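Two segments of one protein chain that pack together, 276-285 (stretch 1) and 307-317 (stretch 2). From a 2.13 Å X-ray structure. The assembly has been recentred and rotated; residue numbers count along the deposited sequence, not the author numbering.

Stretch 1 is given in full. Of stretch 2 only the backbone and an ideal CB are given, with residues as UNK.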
# COMPACT_ATOMS: atom_id res chain seq x y z
N ASP A 276 -13.56 -12.11 0.06
CA ASP A 276 -13.60 -12.47 -1.35
C ASP A 276 -14.40 -11.43 -2.14
O ASP A 276 -15.36 -10.84 -1.64
CB ASP A 276 -14.23 -13.85 -1.53
CG ASP A 276 -13.40 -14.95 -0.89
OD1 ASP A 276 -12.17 -14.93 -1.06
OD2 ASP A 276 -13.99 -15.83 -0.22
N GLN A 277 -13.97 -11.21 -3.38
CA GLN A 277 -14.65 -10.29 -4.30
C GLN A 277 -15.13 -11.09 -5.50
O GLN A 277 -14.36 -11.37 -6.42
CB GLN A 277 -13.73 -9.17 -4.75
CG GLN A 277 -13.37 -8.17 -3.68
CD GLN A 277 -12.62 -7.00 -4.25
OE1 GLN A 277 -11.54 -7.17 -4.82
NE2 GLN A 277 -13.19 -5.80 -4.14
N VAL A 278 -16.41 -11.46 -5.50
CA VAL A 278 -17.00 -12.06 -6.68
C VAL A 278 -17.15 -10.99 -7.76
O VAL A 278 -17.55 -9.86 -7.48
CB VAL A 278 -18.35 -12.73 -6.35
CG1 VAL A 278 -19.45 -11.70 -6.14
CG2 VAL A 278 -18.74 -13.74 -7.44
N GLY A 279 -16.78 -11.34 -8.98
CA GLY A 279 -16.99 -10.47 -10.12
C GLY A 279 -15.89 -9.49 -10.40
O GLY A 279 -15.98 -8.76 -11.40
N ALA A 280 -14.85 -9.42 -9.56
CA ALA A 280 -13.73 -8.53 -9.80
C ALA A 280 -12.66 -9.30 -10.56
O ALA A 280 -12.06 -10.24 -10.02
CB ALA A 280 -13.18 -7.98 -8.48
N THR A 281 -12.44 -8.92 -11.82
CA THR A 281 -11.46 -9.59 -12.67
C THR A 281 -10.62 -8.56 -13.41
O THR A 281 -11.06 -7.43 -13.64
CB THR A 281 -12.14 -10.53 -13.69
OG1 THR A 281 -12.86 -9.76 -14.65
CG2 THR A 281 -13.10 -11.49 -12.98
N VAL A 282 -9.41 -8.97 -13.76
CA VAL A 282 -8.47 -8.13 -14.50
C VAL A 282 -7.90 -8.95 -15.66
O VAL A 282 -7.33 -10.03 -15.44
CB VAL A 282 -7.32 -7.62 -13.61
CG1 VAL A 282 -6.38 -6.72 -14.39
CG2 VAL A 282 -7.87 -6.90 -12.41
N GLU A 283 -8.03 -8.43 -16.87
CA GLU A 283 -7.44 -9.03 -18.06
C GLU A 283 -6.31 -8.14 -18.54
O GLU A 283 -6.50 -6.94 -18.76
CB GLU A 283 -8.48 -9.22 -19.17
CG GLU A 283 -7.94 -9.93 -20.40
CD GLU A 283 -8.99 -10.14 -21.48
OE1 GLU A 283 -9.91 -9.29 -21.58
OE2 GLU A 283 -8.90 -11.14 -22.22
N ILE A 284 -5.13 -8.74 -18.73
CA ILE A 284 -3.90 -8.00 -18.99
C ILE A 284 -3.25 -8.54 -20.26
O ILE A 284 -3.05 -9.75 -20.40
CB ILE A 284 -2.93 -8.10 -17.80
CG1 ILE A 284 -3.49 -7.33 -16.61
CG2 ILE A 284 -1.56 -7.55 -18.16
CD1 ILE A 284 -3.19 -7.96 -15.30
N GLU A 285 -2.93 -7.63 -21.18
CA GLU A 285 -2.10 -7.95 -22.33
C GLU A 285 -0.65 -7.78 -21.88
O GLU A 285 -0.10 -6.68 -21.88
CB GLU A 285 -2.46 -7.06 -23.51
CG GLU A 285 -3.86 -7.36 -24.06
CD GLU A 285 -4.52 -6.19 -24.79
OE1 GLU A 285 -5.26 -6.45 -25.76
OE2 GLU A 285 -4.32 -5.03 -24.39
N UNK A 307 5.72 -2.72 -20.49
CA UNK A 307 4.80 -3.74 -20.99
C UNK A 307 3.75 -4.06 -19.93
O UNK A 307 4.02 -4.00 -18.72
CB UNK A 307 5.56 -5.01 -21.39
N UNK A 308 2.55 -4.39 -20.39
CA UNK A 308 1.46 -4.73 -19.50
C UNK A 308 0.33 -3.72 -19.56
O UNK A 308 0.33 -2.73 -18.82
CB UNK A 308 1.98 -4.85 -18.06
N UNK A 309 -0.63 -3.97 -20.44
CA UNK A 309 -1.80 -3.11 -20.59
C UNK A 309 -2.98 -3.77 -19.91
O UNK A 309 -3.22 -4.97 -20.09
CB UNK A 309 -2.11 -2.84 -22.06
N UNK A 310 -3.71 -2.99 -19.11
CA UNK A 310 -4.92 -3.46 -18.44
C UNK A 310 -6.04 -3.45 -19.47
O UNK A 310 -6.67 -2.41 -19.71
CB UNK A 310 -5.27 -2.60 -17.23
N UNK A 311 -6.32 -4.61 -20.07
CA UNK A 311 -7.28 -4.66 -21.16
C UNK A 311 -8.71 -4.46 -20.65
O UNK A 311 -9.50 -3.75 -21.28
CB UNK A 311 -7.16 -5.99 -21.90
N UNK A 312 -9.05 -5.08 -19.53
CA UNK A 312 -10.41 -4.99 -19.01
C UNK A 312 -10.41 -5.28 -17.52
O UNK A 312 -9.75 -6.21 -17.06
CB UNK A 312 -11.34 -5.96 -19.74
N UNK A 313 -11.16 -4.48 -16.78
CA UNK A 313 -11.41 -4.70 -15.36
C UNK A 313 -12.92 -4.74 -15.16
O UNK A 313 -13.62 -3.81 -15.56
CB UNK A 313 -10.76 -3.61 -14.50
N UNK A 314 -13.40 -5.82 -14.55
CA UNK A 314 -14.79 -5.91 -14.14
C UNK A 314 -14.89 -5.69 -12.64
O UNK A 314 -13.98 -6.02 -11.88
CB UNK A 314 -15.39 -7.26 -14.53
N UNK A 315 -16.00 -5.09 -12.22
CA UNK A 315 -16.21 -4.79 -10.81
C UNK A 315 -17.70 -4.64 -10.59
O UNK A 315 -18.35 -3.82 -11.26
CB UNK A 315 -15.46 -3.53 -10.38
N UNK A 316 -18.26 -5.44 -9.68
CA UNK A 316 -19.66 -5.32 -9.30
C UNK A 316 -20.57 -5.40 -10.53
O UNK A 316 -21.49 -4.60 -10.69
CB UNK A 316 -19.89 -4.01 -8.55
N UNK A 317 -20.31 -6.38 -11.39
CA UNK A 317 -21.14 -6.70 -12.55
C UNK A 317 -21.07 -5.65 -13.65
O UNK A 317 -21.96 -5.60 -14.51
CB UNK A 317 -22.60 -6.87 -12.11

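Strand 281-285 runs antiparallel to stretch 2, so backbone pairing sets the register before any side chain is chosen.

Position 307 has nothing of stretch 1 within reach of its CB, and many residues would suit. It is Lys 307, whose chain leads away.

At 308, phi/psi of 114/91 would jam a CB against the preceding carbonyl oxygen. Glycine is called for, and Gly 308 fills it, its CA 3.4 Å from Glu 285 O.

Position 309 pairs with Glu 285: Glu 285 N donates to the backbone O of 309 (2.9 Å) and the N of 309 to Glu 285 O (3.1 Å). The ideal CB lies 3.9 Å from Glu 285 OE2, so a beta-branched residue, or a polar one able to answer the carboxylate, would fit. Val 309 is the former; its CG1 packs 3.6 Å from Glu 285 OE2.

Position 310 faces the side of Val 282 and Ile 284, where aliphatic residues belong. Val 310 sets its CG1 4.2 Å from Val 282 CG1.

Position 311 is the bulge. Its phi/psi of -72/-42 leave the extended region, and its N and that of 312 both donate to Glu 283 O, at 2.7 and 3.2 Å respectively. The CB points toward stretch 1, between the carboxylates of Glu 283 and Glu 285, inviting a long polar or basic side chain. Gln 311 extends there with chi1 and chi2 both t.

At 312 the ideal CB is 4.1 Å from Glu 283 OE1, which favours a basic residue. Arg 312 answers with a long salt bridge, NE to Glu 283 OE1 at 3.9 Å, while its backbone O accepts from Glu 283 N (2.8 Å).

Position 313 returns to the face of Val 282, and a beta-branched aliphatic suits it. Val 313 CG2 meets Val 282 CG2 at 4.2 Å.

Position 314 is a polar site: the ideal CB is 3.5 Å from Gly 279 O and 3.6 Å from Thr 281 OG1. A short hydroxyl, serine or threonine, fits both. Thr 314 OG1 donates to Gly 279 O (2.8 Å) and lies a very short 2.5 Å from Thr 281 OG1; chi1 is p. The backbones pair too, Thr 314 N to Thr 281 O at 3.0 Å.

The CB of 315 points away, leaving the choice broad. Phe 315 nevertheless brings its ring edge to Gln 277 NE2, 4.0 Å from CE1.

Positions 316 and 317 face open space, and polar residues suit both. At Gln 316 and Asp 317 the backbone N atoms reach stretch 1 through waters, bound to Val 278 O and Gly 279 O respectively.

Stretch 2 307-317: KGVVQRVTFQD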
# COMPACT_ATOMS: atom_id res chain seq x y z
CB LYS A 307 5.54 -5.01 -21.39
CG LYS A 307 6.59 -4.77 -22.47
CD LYS A 307 6.67 -5.91 -23.46
CE LYS A 307 7.69 -5.59 -24.55
NZ LYS A 307 7.67 -6.57 -25.68
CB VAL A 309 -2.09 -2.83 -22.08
CG1 VAL A 309 -3.47 -2.19 -22.27
CG2 VAL A 309 -1.01 -1.93 -22.67
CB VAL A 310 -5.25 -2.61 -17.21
CG1 VAL A 310 -6.51 -3.13 -16.53
CG2 VAL A 310 -4.09 -2.61 -16.24
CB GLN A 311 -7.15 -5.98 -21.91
CG GLN A 311 -8.25 -6.24 -22.95
CD GLN A 311 -8.03 -7.54 -23.73
OE1 GLN A 311 -7.25 -8.40 -23.32
NE2 GLN A 311 -8.72 -7.67 -24.86
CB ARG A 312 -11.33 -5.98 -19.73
CG ARG A 312 -12.79 -5.90 -19.28
CD ARG A 312 -13.63 -7.05 -19.81
NE ARG A 312 -13.04 -8.35 -19.48
CZ ARG A 312 -13.73 -9.47 -19.27
NH1 ARG A 312 -15.06 -9.48 -19.35
NH2 ARG A 312 -13.08 -10.59 -18.98
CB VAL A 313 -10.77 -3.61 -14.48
CG1 VAL A 313 -11.15 -3.80 -13.00
CG2 VAL A 313 -9.26 -3.61 -14.65
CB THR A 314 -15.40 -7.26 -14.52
OG1 THR A 314 -14.72 -8.32 -13.83
CG2 THR A 314 -15.32 -7.49 -16.02
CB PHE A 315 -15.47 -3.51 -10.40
CG PHE A 315 -15.67 -3.13 -8.97
CD1 PHE A 315 -15.09 -3.87 -7.95
CD2 PHE A 315 -16.42 -2.02 -8.64
CE1 PHE A 315 -15.28 -3.52 -6.63
CE2 PHE A 315 -16.61 -1.66 -7.32
CZ PHE A 315 -16.03 -2.41 -6.31
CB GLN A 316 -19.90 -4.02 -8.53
CG GLN A 316 -19.41 -4.06 -7.09
CD GLN A 316 -20.21 -5.01 -6.23
OE1 GLN A 316 -21.44 -5.05 -6.31
NE2 GLN A 316 -19.53 -5.80 -5.41
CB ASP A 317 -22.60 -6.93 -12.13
CG ASP A 317 -22.94 -8.40 -12.01
OD1 ASP A 317 -22.67 -9.15 -12.97
OD2 ASP A 317 -23.46 -8.81 -10.94
O HOH W 1 -16.78 -7.06 -7.64
O HOH W 2 -18.70 -8.40 -11.96
O HOH W 3 -11.75 -8.52 -16.75
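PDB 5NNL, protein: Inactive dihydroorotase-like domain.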